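Local coordinates for NAD-dependent epimerase/dehydratase domain-containing protein (Ruegeria pomeroyi DSS-3, PDB 3IUS) that is of unknown function but probably binds NAD(P) through a Rossmann-type domain, as an atypical member of the short-chain dehydrogenase/reductase superfamily related to epimerases and dehydratases, at residues Y100-V106 with R131-E135; L146-A152 with P201-V207; H184-Q190 with V266-Y270; A194-D200 with E263-R267. One frame throughout, in Å; residues are numbered along the deposited sequence.

Contact 1: residues Y100-V106 with R131-E135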
loop_
_atom_site.group_PDB
_atom_site.type_symbol
_atom_site.label_atom_id
_atom_site.label_comp_id
_atom_site.label_asym_id
_atom_site.label_seq_id
_atom_site.Cartn_x
_atom_site.Cartn_y
_atom_site.Cartn_z
ATOM N N TYR A 100 -5.369 0.690 -8.893
ATOM C CA TYR A 100 -3.925 0.872 -8.895
ATOM C C TYR A 100 -3.462 1.244 -7.503
ATOM O O TYR A 100 -3.916 2.238 -6.938
ATOM C CB TYR A 100 -3.485 1.949 -9.894
ATOM C CG TYR A 100 -1.995 2.213 -9.828
ATOM C CD1 TYR A 100 -1.084 1.261 -10.273
ATOM C CD2 TYR A 100 -1.499 3.398 -9.301
ATOM C CE1 TYR A 100 0.278 1.480 -10.199
ATOM C CE2 TYR A 100 -0.140 3.629 -9.226
ATOM C CZ TYR A 100 0.745 2.668 -9.681
ATOM O OH TYR A 100 2.098 2.888 -9.605
ATOM N N LEU A 101 -2.561 0.445 -6.939
ATOM C CA LEU A 101 -1.990 0.777 -5.646
ATOM C C LEU A 101 -0.822 1.746 -5.821
ATOM O O LEU A 101 0.190 1.420 -6.452
ATOM C CB LEU A 101 -1.562 -0.479 -4.887
ATOM C CG LEU A 101 -2.675 -1.499 -4.599
ATOM C CD1 LEU A 101 -2.144 -2.654 -3.754
ATOM C CD2 LEU A 101 -3.875 -0.841 -3.922
ATOM N N SER A 102 -0.988 2.945 -5.271
ATOM C CA SER A 102 0.017 3.991 -5.332
ATOM C C SER A 102 0.547 4.206 -3.922
ATOM O O SER A 102 0.376 3.348 -3.059
ATOM C CB SER A 102 -0.595 5.286 -5.888
ATOM O OG SER A 102 0.404 6.256 -6.174
ATOM N N THR A 103 1.181 5.347 -3.680
ATOM C CA THR A 103 1.676 5.666 -2.343
ATOM C C THR A 103 1.474 7.144 -2.032
ATOM O O THR A 103 1.106 7.928 -2.910
ATOM C CB THR A 103 3.180 5.343 -2.181
ATOM O OG1 THR A 103 3.950 6.294 -2.924
ATOM C CG2 THR A 103 3.501 3.929 -2.661
ATOM N N THR A 104 1.722 7.520 -0.781
ATOM C CA THR A 104 1.573 8.912 -0.371
ATOM C C THR A 104 2.797 9.748 -0.720
ATOM O O THR A 104 2.834 10.945 -0.428
ATOM C CB THR A 104 1.288 9.044 1.134
ATOM O OG1 THR A 104 2.358 8.443 1.877
ATOM C CG2 THR A 104 -0.031 8.376 1.497
ATOM N N ALA A 105 3.799 9.125 -1.338
ATOM C CA ALA A 105 5.021 9.849 -1.686
ATOM C C ALA A 105 4.760 10.842 -2.809
ATOM O O ALA A 105 5.553 11.750 -3.046
ATOM C CB ALA A 105 6.148 8.890 -2.061
ATOM N N VAL A 106 3.627 10.679 -3.485
ATOM C CA VAL A 106 3.267 11.585 -4.565
ATOM C C VAL A 106 3.103 13.037 -4.105
ATOM O O VAL A 106 3.286 13.966 -4.896
ATOM C CB VAL A 106 1.971 11.145 -5.251
ATOM C CG1 VAL A 106 2.136 9.755 -5.859
ATOM C CG2 VAL A 106 0.822 11.168 -4.267
ATOM N N ARG A 131 5.938 7.179 -9.347
ATOM C CA ARG A 131 4.564 6.922 -8.923
ATOM C C ARG A 131 3.607 7.866 -9.635
ATOM O O ARG A 131 2.572 7.438 -10.135
ATOM C CB ARG A 131 4.406 7.083 -7.411
ATOM C CG ARG A 131 4.932 5.919 -6.602
ATOM C CD ARG A 131 4.066 4.678 -6.778
ATOM N NE ARG A 131 4.616 3.559 -6.022
ATOM C CZ ARG A 131 4.113 2.331 -6.024
ATOM N NH1 ARG A 131 3.035 2.054 -6.746
ATOM N NH2 ARG A 131 4.687 1.377 -5.305
ATOM N N VAL A 132 3.950 9.153 -9.670
ATOM C CA VAL A 132 3.094 10.125 -10.353
ATOM C C VAL A 132 2.937 9.772 -11.829
ATOM O O VAL A 132 1.829 9.836 -12.377
ATOM C CB VAL A 132 3.637 11.559 -10.221
ATOM C CG1 VAL A 132 2.892 12.491 -11.183
ATOM C CG2 VAL A 132 3.522 12.041 -8.776
HETATM N N MSE A 133 4.048 9.416 -12.466
HETATM C CA MSE A 133 4.054 8.942 -13.845
HETATM C C MSE A 133 3.059 7.809 -14.020
HETATM O O MSE A 133 2.226 7.821 -14.928
HETATM C CB MSE A 133 5.423 8.373 -14.205
HETATM C CG MSE A 133 6.463 9.320 -14.750
HETATM SE SE MSE A 133 7.689 8.202 -15.802
HETATM C CE MSE A 133 6.565 7.963 -17.368
ATOM N N ALA A 134 3.188 6.801 -13.160
ATOM C CA ALA A 134 2.347 5.610 -13.247
ATOM C C ALA A 134 0.872 5.975 -13.099
ATOM O O ALA A 134 0.037 5.533 -13.890
ATOM C CB ALA A 134 2.762 4.584 -12.199
ATOM N N GLU A 135 0.552 6.797 -12.102
ATOM C CA GLU A 135 -0.833 7.216 -11.899
ATOM C C GLU A 135 -1.382 7.875 -13.152
ATOM O O GLU A 135 -2.505 7.600 -13.561
ATOM C CB GLU A 135 -0.957 8.210 -10.748
ATOM C CG GLU A 135 -0.768 7.613 -9.367
ATOM C CD GLU A 135 -1.408 8.474 -8.286
ATOM O OE1 GLU A 135 -2.312 9.273 -8.606
ATOM O OE2 GLU A 135 -1.015 8.360 -7.112
#

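Contact 2: residues L146-A152 with P201-V207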
loop_
_atom_site.group_PDB
_atom_site.type_symbol
_atom_site.label_atom_id
_atom_site.label_comp_id
_atom_site.label_asym_id
_atom_site.label_seq_id
_atom_site.Cartn_x
_atom_site.Cartn_y
_atom_site.Cartn_z
ATOM N N LEU A 146 -11.009 3.130 -13.370
ATOM C CA LEU A 146 -9.796 3.218 -12.562
ATOM C C LEU A 146 -10.025 3.837 -11.191
ATOM O O LEU A 146 -10.768 4.804 -11.045
ATOM C CB LEU A 146 -8.729 4.029 -13.304
ATOM C CG LEU A 146 -7.448 4.265 -12.504
ATOM C CD1 LEU A 146 -6.657 2.961 -12.360
ATOM C CD2 LEU A 146 -6.611 5.359 -13.137
ATOM N N HIS A 147 -9.352 3.281 -10.187
ATOM C CA HIS A 147 -9.382 3.815 -8.842
ATOM C C HIS A 147 -7.951 3.778 -8.386
ATOM O O HIS A 147 -7.275 2.775 -8.585
ATOM C CB HIS A 147 -10.256 2.949 -7.930
ATOM C CG HIS A 147 -11.656 2.779 -8.436
ATOM N ND1 HIS A 147 -11.963 1.972 -9.511
ATOM C CD2 HIS A 147 -12.826 3.324 -8.028
ATOM C CE1 HIS A 147 -13.263 2.028 -9.742
ATOM N NE2 HIS A 147 -13.811 2.838 -8.856
ATOM N N VAL A 148 -7.484 4.889 -7.829
ATOM C CA VAL A 148 -6.118 4.980 -7.334
ATOM C C VAL A 148 -6.131 5.007 -5.818
ATOM O O VAL A 148 -6.868 5.782 -5.205
ATOM C CB VAL A 148 -5.411 6.243 -7.861
ATOM C CG1 VAL A 148 -4.078 6.452 -7.134
ATOM C CG2 VAL A 148 -5.206 6.152 -9.374
ATOM N N PHE A 149 -5.292 4.172 -5.215
ATOM C CA PHE A 149 -5.213 4.081 -3.769
ATOM C C PHE A 149 -3.814 4.443 -3.336
ATOM O O PHE A 149 -2.874 3.703 -3.598
ATOM C CB PHE A 149 -5.569 2.663 -3.303
ATOM C CG PHE A 149 -6.947 2.226 -3.705
ATOM C CD1 PHE A 149 -8.032 2.475 -2.882
ATOM C CD2 PHE A 149 -7.157 1.580 -4.916
ATOM C CE1 PHE A 149 -9.306 2.088 -3.257
ATOM C CE2 PHE A 149 -8.427 1.186 -5.294
ATOM C CZ PHE A 149 -9.499 1.439 -4.460
ATOM N N ARG A 150 -3.682 5.600 -2.695
ATOM C CA ARG A 150 -2.392 6.056 -2.213
ATOM C C ARG A 150 -2.162 5.505 -0.816
ATOM O O ARG A 150 -2.717 5.992 0.171
ATOM C CB ARG A 150 -2.300 7.587 -2.273
ATOM C CG ARG A 150 -2.609 8.117 -3.685
ATOM C CD ARG A 150 -2.526 9.639 -3.810
ATOM N NE ARG A 150 -2.644 10.044 -5.212
ATOM C CZ ARG A 150 -3.043 11.247 -5.623
ATOM N NH1 ARG A 150 -3.375 12.177 -4.734
ATOM N NH2 ARG A 150 -3.115 11.515 -6.923
ATOM N N LEU A 151 -1.344 4.462 -0.758
ATOM C CA LEU A 151 -1.134 3.703 0.467
ATOM C C LEU A 151 -0.067 4.347 1.332
ATOM O O LEU A 151 0.961 4.798 0.834
ATOM C CB LEU A 151 -0.735 2.261 0.136
ATOM C CG LEU A 151 -1.662 1.444 -0.764
ATOM C CD1 LEU A 151 -1.091 0.046 -1.007
ATOM C CD2 LEU A 151 -3.055 1.355 -0.164
ATOM N N ALA A 152 -0.328 4.401 2.631
ATOM C CA ALA A 152 0.683 4.818 3.586
ATOM C C ALA A 152 1.627 3.643 3.836
ATOM O O ALA A 152 1.552 2.614 3.157
ATOM C CB ALA A 152 0.024 5.287 4.879
ATOM N N PRO A 201 -15.370 5.425 -11.081
ATOM C CA PRO A 201 -14.279 5.579 -12.049
ATOM C C PRO A 201 -13.573 6.926 -11.960
ATOM O O PRO A 201 -14.218 7.969 -12.047
ATOM C CB PRO A 201 -14.995 5.431 -13.392
ATOM C CG PRO A 201 -16.086 4.473 -13.090
ATOM C CD PRO A 201 -16.571 4.845 -11.708
ATOM N N GLY A 202 -12.256 6.888 -11.773
ATOM C CA GLY A 202 -11.447 8.092 -11.696
ATOM C C GLY A 202 -11.094 8.538 -10.285
ATOM O O GLY A 202 -10.250 9.413 -10.102
ATOM N N ALA A 203 -11.729 7.933 -9.287
ATOM C CA ALA A 203 -11.564 8.364 -7.906
ATOM C C ALA A 203 -10.168 8.046 -7.392
ATOM O O ALA A 203 -9.583 7.047 -7.778
ATOM C CB ALA A 203 -12.606 7.717 -7.018
ATOM N N VAL A 204 -9.660 8.928 -6.537
ATOM C CA VAL A 204 -8.413 8.718 -5.807
ATOM C C VAL A 204 -8.734 8.687 -4.317
ATOM O O VAL A 204 -9.500 9.514 -3.826
ATOM C CB VAL A 204 -7.417 9.859 -6.079
ATOM C CG1 VAL A 204 -6.121 9.641 -5.301
ATOM C CG2 VAL A 204 -7.129 9.971 -7.559
ATOM N N TYR A 205 -8.133 7.750 -3.582
ATOM C CA TYR A 205 -8.385 7.622 -2.155
ATOM C C TYR A 205 -7.066 7.508 -1.435
ATOM O O TYR A 205 -6.254 6.661 -1.789
ATOM C CB TYR A 205 -9.172 6.349 -1.841
ATOM C CG TYR A 205 -10.455 6.204 -2.619
ATOM C CD1 TYR A 205 -11.633 6.763 -2.154
ATOM C CD2 TYR A 205 -10.484 5.493 -3.807
ATOM C CE1 TYR A 205 -12.812 6.631 -2.865
ATOM C CE2 TYR A 205 -11.656 5.355 -4.527
ATOM C CZ TYR A 205 -12.816 5.916 -4.047
ATOM O OH TYR A 205 -13.981 5.779 -4.772
ATOM N N ASN A 206 -6.866 8.362 -0.439
ATOM C CA ASN A 206 -5.775 8.174 0.517
ATOM C C ASN A 206 -6.110 7.013 1.438
ATOM O O ASN A 206 -7.217 6.940 1.965
ATOM C CB ASN A 206 -5.585 9.419 1.374
ATOM C CG ASN A 206 -5.012 10.579 0.608
ATOM O OD1 ASN A 206 -5.133 11.731 1.033
ATOM N ND2 ASN A 206 -4.387 10.294 -0.523
ATOM N N VAL A 207 -5.151 6.120 1.672
ATOM C CA VAL A 207 -5.407 4.973 2.529
ATOM C C VAL A 207 -4.379 4.967 3.640
ATOM O O VAL A 207 -3.282 4.442 3.479
ATOM C CB VAL A 207 -5.391 3.636 1.754
ATOM C CG1 VAL A 207 -5.792 2.495 2.673
ATOM C CG2 VAL A 207 -6.347 3.704 0.563
#

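Contact 3: residues H184-Q190 with V266-Y270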
loop_
_atom_site.group_PDB
_atom_site.type_symbol
_atom_site.label_atom_id
_atom_site.label_comp_id
_atom_site.label_asym_id
_atom_site.label_seq_id
_atom_site.Cartn_x
_atom_site.Cartn_y
_atom_site.Cartn_z
ATOM N N HIS A 184 -2.755 -0.326 8.475
ATOM C CA HIS A 184 -2.765 -1.764 8.726
ATOM C C HIS A 184 -3.284 -2.483 7.489
ATOM O O HIS A 184 -4.252 -2.035 6.864
ATOM C CB HIS A 184 -3.631 -2.104 9.940
ATOM C CG HIS A 184 -3.528 -3.534 10.368
ATOM N ND1 HIS A 184 -2.897 -3.919 11.533
ATOM C CD2 HIS A 184 -3.959 -4.674 9.779
ATOM C CE1 HIS A 184 -2.953 -5.235 11.646
ATOM N NE2 HIS A 184 -3.592 -5.715 10.595
ATOM N N VAL A 185 -2.636 -3.586 7.131
ATOM C CA VAL A 185 -2.977 -4.310 5.907
ATOM C C VAL A 185 -4.443 -4.763 5.862
ATOM O O VAL A 185 -5.063 -4.793 4.786
ATOM C CB VAL A 185 -2.008 -5.496 5.658
ATOM C CG1 VAL A 185 -2.143 -6.557 6.749
ATOM C CG2 VAL A 185 -2.219 -6.084 4.268
ATOM N N GLU A 186 -5.009 -5.094 7.021
ATOM C CA GLU A 186 -6.426 -5.464 7.082
ATOM C C GLU A 186 -7.334 -4.314 6.652
ATOM O O GLU A 186 -8.368 -4.529 6.017
ATOM C CB GLU A 186 -6.814 -5.965 8.475
ATOM C CG GLU A 186 -6.426 -7.416 8.739
ATOM C CD GLU A 186 -7.199 -8.409 7.876
ATOM O OE1 GLU A 186 -6.757 -9.574 7.765
ATOM O OE2 GLU A 186 -8.248 -8.031 7.312
ATOM N N ASP A 187 -6.947 -3.090 7.005
ATOM C CA ASP A 187 -7.718 -1.917 6.629
ATOM C C ASP A 187 -7.586 -1.598 5.144
ATOM O O ASP A 187 -8.530 -1.107 4.517
ATOM C CB ASP A 187 -7.346 -0.721 7.507
ATOM C CG ASP A 187 -8.023 -0.775 8.869
ATOM O OD1 ASP A 187 -9.159 -1.301 8.936
ATOM O OD2 ASP A 187 -7.428 -0.308 9.865
ATOM N N ILE A 188 -6.425 -1.884 4.567
ATOM C CA ILE A 188 -6.303 -1.781 3.119
ATOM C C ILE A 188 -7.299 -2.733 2.456
ATOM O O ILE A 188 -7.998 -2.369 1.496
ATOM C CB ILE A 188 -4.885 -2.111 2.627
ATOM C CG1 ILE A 188 -3.855 -1.194 3.296
ATOM C CG2 ILE A 188 -4.828 -1.984 1.105
ATOM C CD1 ILE A 188 -2.394 -1.599 3.039
ATOM N N ALA A 189 -7.374 -3.955 2.976
ATOM C CA ALA A 189 -8.288 -4.957 2.433
ATOM C C ALA A 189 -9.737 -4.464 2.481
ATOM O O ALA A 189 -10.504 -4.660 1.535
ATOM C CB ALA A 189 -8.137 -6.279 3.177
ATOM N N GLN A 190 -10.095 -3.808 3.585
ATOM C CA GLN A 190 -11.418 -3.222 3.749
ATOM C C GLN A 190 -11.715 -2.203 2.660
ATOM O O GLN A 190 -12.781 -2.220 2.040
ATOM C CB GLN A 190 -11.535 -2.530 5.108
ATOM C CG GLN A 190 -11.926 -3.435 6.253
ATOM C CD GLN A 190 -12.623 -2.667 7.364
ATOM O OE1 GLN A 190 -13.819 -2.838 7.593
ATOM N NE2 GLN A 190 -11.881 -1.803 8.043
ATOM N N VAL A 266 -16.016 2.984 4.881
ATOM C CA VAL A 266 -15.019 2.240 5.643
ATOM C C VAL A 266 -14.894 2.751 7.071
ATOM O O VAL A 266 -14.870 3.955 7.315
ATOM C CB VAL A 266 -13.634 2.297 4.962
ATOM C CG1 VAL A 266 -12.535 1.872 5.941
ATOM C CG2 VAL A 266 -13.626 1.429 3.714
ATOM N N ARG A 267 -14.819 1.818 8.014
ATOM C CA ARG A 267 -14.530 2.156 9.391
ATOM C C ARG A 267 -13.279 1.394 9.812
ATOM O O ARG A 267 -13.280 0.166 9.884
ATOM C CB ARG A 267 -15.718 1.828 10.301
ATOM C CG ARG A 267 -15.519 2.284 11.728
ATOM C CD ARG A 267 -16.829 2.414 12.507
ATOM N NE ARG A 267 -16.603 3.160 13.743
ATOM C CZ ARG A 267 -15.951 2.669 14.792
ATOM N NH1 ARG A 267 -15.770 3.413 15.874
ATOM N NH2 ARG A 267 -15.485 1.428 14.763
ATOM N N LEU A 268 -12.206 2.134 10.068
ATOM C CA LEU A 268 -10.911 1.539 10.371
ATOM C C LEU A 268 -10.949 0.573 11.555
ATOM O O LEU A 268 -11.478 0.895 12.622
ATOM C CB LEU A 268 -9.876 2.631 10.635
ATOM C CG LEU A 268 -9.583 3.641 9.526
ATOM C CD1 LEU A 268 -8.487 4.607 9.999
ATOM C CD2 LEU A 268 -9.183 2.927 8.236
ATOM N N LYS A 269 -10.383 -0.612 11.349
ATOM C CA LYS A 269 -10.223 -1.598 12.413
ATOM C C LYS A 269 -9.119 -1.141 13.346
ATOM O O LYS A 269 -9.161 -1.391 14.554
ATOM C CB LYS A 269 -9.834 -2.963 11.838
ATOM C CG LYS A 269 -10.908 -3.664 11.028
ATOM C CD LYS A 269 -10.334 -4.911 10.358
ATOM C CE LYS A 269 -11.426 -5.888 9.935
ATOM N NZ LYS A 269 -12.271 -5.372 8.820
ATOM N N TYR A 270 -8.116 -0.489 12.776
ATOM C CA TYR A 270 -6.971 -0.028 13.552
ATOM C C TYR A 270 -6.691 1.442 13.250
ATOM O O TYR A 270 -5.837 1.764 12.431
ATOM C CB TYR A 270 -5.735 -0.886 13.265
ATOM C CG TYR A 270 -5.974 -2.374 13.409
ATOM C CD1 TYR A 270 -6.069 -2.963 14.665
ATOM C CD2 TYR A 270 -6.086 -3.191 12.294
ATOM C CE1 TYR A 270 -6.288 -4.328 14.803
ATOM C CE2 TYR A 270 -6.304 -4.557 12.422
ATOM C CZ TYR A 270 -6.400 -5.119 13.679
ATOM O OH TYR A 270 -6.613 -6.475 13.804
HETATM O O HOH W 1 -5.014 0.968 9.655
HETATM O O HOH W 2 -15.799 -0.836 7.491
#

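Contact 4: residues A194-D200 with E263-R267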
loop_
_atom_site.group_PDB
_atom_site.type_symbol
_atom_site.label_atom_id
_atom_site.label_comp_id
_atom_site.label_asym_id
_atom_site.label_seq_id
_atom_site.Cartn_x
_atom_site.Cartn_y
_atom_site.Cartn_z
ATOM N N ALA A 194 -14.413 -2.399 -0.252
ATOM C CA ALA A 194 -15.451 -1.364 -0.290
ATOM C C ALA A 194 -15.530 -0.688 -1.657
ATOM O O ALA A 194 -16.621 -0.442 -2.184
ATOM C CB ALA A 194 -15.216 -0.326 0.804
ATOM N N SER A 195 -14.370 -0.386 -2.233
ATOM C CA SER A 195 -14.318 0.265 -3.538
ATOM C C SER A 195 -14.856 -0.666 -4.615
ATOM O O SER A 195 -15.622 -0.244 -5.494
ATOM C CB SER A 195 -12.888 0.705 -3.870
ATOM O OG SER A 195 -12.825 1.334 -5.137
HETATM N N MSE A 196 -14.465 -1.937 -4.550
HETATM C CA MSE A 196 -15.044 -2.936 -5.451
HETATM C C MSE A 196 -16.573 -2.894 -5.394
HETATM O O MSE A 196 -17.242 -3.019 -6.418
HETATM C CB MSE A 196 -14.532 -4.344 -5.124
HETATM C CG MSE A 196 -13.248 -4.737 -5.840
HETATM SE SE MSE A 196 -12.188 -6.045 -4.842
HETATM C CE MSE A 196 -10.881 -6.455 -6.212
ATOM N N ALA A 197 -17.122 -2.696 -4.198
ATOM C CA ALA A 197 -18.575 -2.688 -4.015
ATOM C C ALA A 197 -19.243 -1.406 -4.518
ATOM O O ALA A 197 -20.377 -1.439 -5.008
ATOM C CB ALA A 197 -18.932 -2.935 -2.552
ATOM N N ARG A 198 -18.544 -0.280 -4.380
ATOM C CA ARG A 198 -19.043 1.012 -4.849
ATOM C C ARG A 198 -18.069 1.668 -5.832
ATOM O O ARG A 198 -17.402 2.645 -5.486
ATOM C CB ARG A 198 -19.269 1.972 -3.672
ATOM C CG ARG A 198 -20.237 1.505 -2.592
ATOM C CD ARG A 198 -20.387 2.595 -1.527
ATOM N NE ARG A 198 -21.037 2.119 -0.307
ATOM C CZ ARG A 198 -21.158 2.836 0.810
ATOM N NH1 ARG A 198 -20.674 4.071 0.869
ATOM N NH2 ARG A 198 -21.766 2.319 1.872
ATOM N N PRO A 199 -17.989 1.146 -7.066
ATOM C CA PRO A 199 -17.072 1.718 -8.061
ATOM C C PRO A 199 -17.373 3.179 -8.413
ATOM O O PRO A 199 -18.533 3.577 -8.540
ATOM C CB PRO A 199 -17.275 0.821 -9.284
ATOM C CG PRO A 199 -17.809 -0.461 -8.733
ATOM C CD PRO A 199 -18.659 -0.067 -7.565
ATOM N N ASP A 200 -16.314 3.962 -8.580
ATOM C CA ASP A 200 -16.415 5.385 -8.872
ATOM C C ASP A 200 -15.256 5.772 -9.792
ATOM O O ASP A 200 -14.271 6.360 -9.353
ATOM C CB ASP A 200 -16.386 6.187 -7.568
ATOM C CG ASP A 200 -16.663 7.670 -7.771
ATOM O OD1 ASP A 200 -17.199 8.054 -8.832
ATOM O OD2 ASP A 200 -16.357 8.456 -6.852
ATOM N N GLU A 263 -17.119 8.299 1.611
ATOM C CA GLU A 263 -17.578 7.834 0.309
ATOM C C GLU A 263 -17.709 6.314 0.263
ATOM O O GLU A 263 -18.663 5.797 -0.306
ATOM C CB GLU A 263 -16.660 8.339 -0.810
ATOM C CG GLU A 263 -16.597 9.859 -0.913
ATOM C CD GLU A 263 -15.846 10.346 -2.144
ATOM O OE1 GLU A 263 -15.422 9.505 -2.966
ATOM O OE2 GLU A 263 -15.676 11.577 -2.290
ATOM N N LEU A 264 -16.761 5.605 0.877
ATOM C CA LEU A 264 -16.741 4.145 0.808
ATOM C C LEU A 264 -17.388 3.455 2.006
ATOM O O LEU A 264 -17.622 2.249 1.970
ATOM C CB LEU A 264 -15.307 3.622 0.647
ATOM C CG LEU A 264 -14.518 4.064 -0.582
ATOM C CD1 LEU A 264 -13.194 3.313 -0.666
ATOM C CD2 LEU A 264 -15.332 3.896 -1.865
ATOM N N GLY A 265 -17.642 4.208 3.074
ATOM C CA GLY A 265 -18.261 3.648 4.261
ATOM C C GLY A 265 -17.313 2.830 5.117
ATOM O O GLY A 265 -17.745 2.065 5.983
ATOM N N VAL A 266 -16.016 2.984 4.881
ATOM C CA VAL A 266 -15.019 2.240 5.643
ATOM C C VAL A 266 -14.894 2.751 7.071
ATOM O O VAL A 266 -14.870 3.955 7.315
ATOM C CB VAL A 266 -13.634 2.297 4.962
ATOM C CG1 VAL A 266 -12.535 1.872 5.941
ATOM C CG2 VAL A 266 -13.626 1.429 3.714
ATOM N N ARG A 267 -14.819 1.818 8.014
ATOM C CA ARG A 267 -14.530 2.156 9.391
ATOM C C ARG A 267 -13.279 1.394 9.812
ATOM O O ARG A 267 -13.280 0.166 9.884
ATOM C CB ARG A 267 -15.718 1.828 10.301
ATOM C CG ARG A 267 -15.519 2.284 11.728
ATOM C CD ARG A 267 -16.829 2.414 12.507
ATOM N NE ARG A 267 -16.603 3.160 13.743
ATOM C CZ ARG A 267 -15.951 2.669 14.792
ATOM N NH1 ARG A 267 -15.770 3.413 15.874
ATOM N NH2 ARG A 267 -15.485 1.428 14.763
HETATM O O HOH W 3 -16.047 7.539 -4.560
#

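Contact 1: residues Y100-V106 with R131-E135
Polar side chains of the helix reach across to the strand around Ser102. The Ser102 hydroxyl donates a short hydrogen bond from OG to Glu135 OE2 (2.7 Å), while the other carboxylate oxygen of Glu135 forms a salt bridge with Arg150 on the next strand. Arg131 stretches along the strand end: its NH1 gives a weak hydrogen bond to Tyr100 OH (3.1 Å) and lies 2.9 Å from Leu101 O, and Thr103 CG2 sits over one face of the guanidinium, 3.6 Å from Arg131 NE. Apolar packing fills in around these groups. Tyr100 CZ meets Ala134 CB at 3.8 Å, and past the strand Val106 packs its CB against Val132 CG2 (4.0 Å) and its CG1 against Arg131 CB (3.8 Å). Between Thr103 and Val106 the chain bends in an ST turn, with Ala105 N donating to Thr103 OG1 (3.2 Å), which brings Val106 back toward the helix. Strand 100-103 and helix 131-135 run nearly antiparallel, their axes at 152° and 8.9 Å apart at closest approach. Classical short-chain dehydrogenases carry a Tyr-x-x-x-Lys motif on this helix; helix 126-140 has neither residue, so no catalytic role can be assigned. The chain then continues into strand 146-155 alongside, completing a beta-alpha-beta crossover of the Rossmann fold.

Contact 2: residues L146-A152 with P201-V207
Phe149, Tyr205, Leu151 and Val207 form the apolar centre on one face of the paired strands. Phe149 CE1 touches Tyr205 CD2 at 3.6 Å, the two rings lying nearly parallel (20°) but slid apart, with centroids 5.5 Å from each other, so that they barely overlap. Val207 CG2 meets the edge of the Phe149 ring at CD1 (4.0 Å), and Leu151 CD2 closes on Val207 CB (3.8 Å). On the other face Val148 CB packs on Val204 CG2 at 4.1 Å. The backbones between these faces are joined as neighbouring parallel strands, in register Val148 with Val204 through Leu151 with Val207: Tyr205 N donates to Val148 O (2.8 Å), Arg150 N to Tyr205 O (2.9 Å) and Val207 N to Arg150 O (2.9 Å). This is the parallel sheet of a Rossmann fold, sandwiched between helices: 185-197 packs on the Phe149 face, 126-140 on the Val148 face. Residues 201-203 still hydrogen-bond to the first strand, through Val148 N to Ala203 O (3.0 Å) and Gly202 N to Leu146 O (2.7 Å); at the positive phi of Gly202 a CB would jam against the preceding carbonyl. Here His147 NE2 accepts a hydrogen bond from the backbone of Asp200. The Arg150 guanidinium lays one face on Val204, with Val204 CG1 3.5 Å from Arg150 CZ, and its charge is met within the protein by a salt bridge with Glu135 and a hydrogen bond with Tyr107.

Contact 3: residues H184-Q190 with V266-Y270
Val266 opens the segment with light packing, its CG2 4.1 Å from the backbone O of Gln190. At Arg267 the main chain takes over: its carbonyl O accepts a hydrogen bond from Gln190 NE2 (3.0 Å), while its N donates to water 2 (2.9 Å), which in turn donates to Gln190 OE1 (2.8 Å), so both ends of one side-chain amide serve one residue. The CA-to-CB bond of Leu268 points away from the helix, and its side chain touches Asp210 and Asn257, though its CB lies 3.9 Å from Asp187 OD2. The next two amides converge on that carboxylate: Lys269 N donates to Asp187 OD1 (2.8 Å) and Tyr270 N to Asp187 OD2 (3.0 Å), while Gln190 NE2 also donates to Asp187 OD1 (2.9 Å), tying the two gripping side chains together. The aliphatic part of Lys269 lies along the helix, CD 4.1 Å from Glu186 CB. Tyr270 stacks face to face on His184, the N-cap residue, with centroids 4.0 Å apart and planes at 30°. Water 1 accepts from His184 N (2.9 Å) and lies 2.7 Å from Asp187 OD2 and 3.0 Å from Tyr270 O. The loop thus runs along the first turns of helix 185-197, whose other side packs on helix 15-24 and strand 146-155, while Tyr270 leads on toward helix 273-282, touching Ala279 and hydrogen-bonding through its hydroxyl to Glu285 O.

Contact 4: residues A194-D200 with E263-R267
Leu264 lies across the last turn of helix 185-197, overlapping Ala194 and Ser195: its CB is 4.0 Å from Ala194 CB, and its CD2 and CD1 approach Ser195 CA and CB, each at 4.1 Å. Ala194 CB is also met by Val266 CG2 at 3.8 Å, so the small alanine is flanked by two larger apolar side chains from the loop. Leu264 is further enclosed by Val191 of the same helix and by Tyr205 on strand 204-207, while the Ser195 hydroxyl is engaged with the indole nitrogen of Trp97. Where the helix ends, Arg198, whose CA-to-CB bond points toward the other segment, donates from NH1 to Glu263 O (2.9 Å), with one face of its guanidinium over Leu264 C, 3.5 Å from NH1. Gly265 takes a positive phi as the chain leaves helix 258-262, and a CB there would come tight against Arg198 NH2. Farther out, Asp200 OD2 and Glu263 OE1 face each other at 4.1 Å, and water 3 donates to both, to Asp200 OD2 at 2.5 Å and to Glu263 OE1 at 2.6 Å. The join between the ends of two helices thus rests on a small apolar patch with charged groups at its exposed margin: the arginine is met by a main-chain carbonyl across the contact, and the closeness of the two carboxylates is eased by a shared water that donates a hydrogen bond to each.

How the contacts relate
Contacts 1 and 2 form the core of the Rossmann-type domain: strands 97-103 and 146-155 are neighbours in one sheet, joined by probable backbone hydrogen bonds such as Ser102 N to Phe149 O (2.6 Å), and Glu135 CD packs on Val148 CG1 (3.5 Å). Contacts 3 and 4 are partly buried and share helix 185-197 and the loop around Val266 and Arg267; they fasten this later loop to the helix that packs on the sheet of contact 2, where Ile188 meets Leu151 and Val207. The chemistry shifts accordingly, from strand pairing and buried side-chain bonds inside to loop amides, waters and exposed charges outside. Contact 4, its centre about 17 Å from that of the chain, lies farthest out.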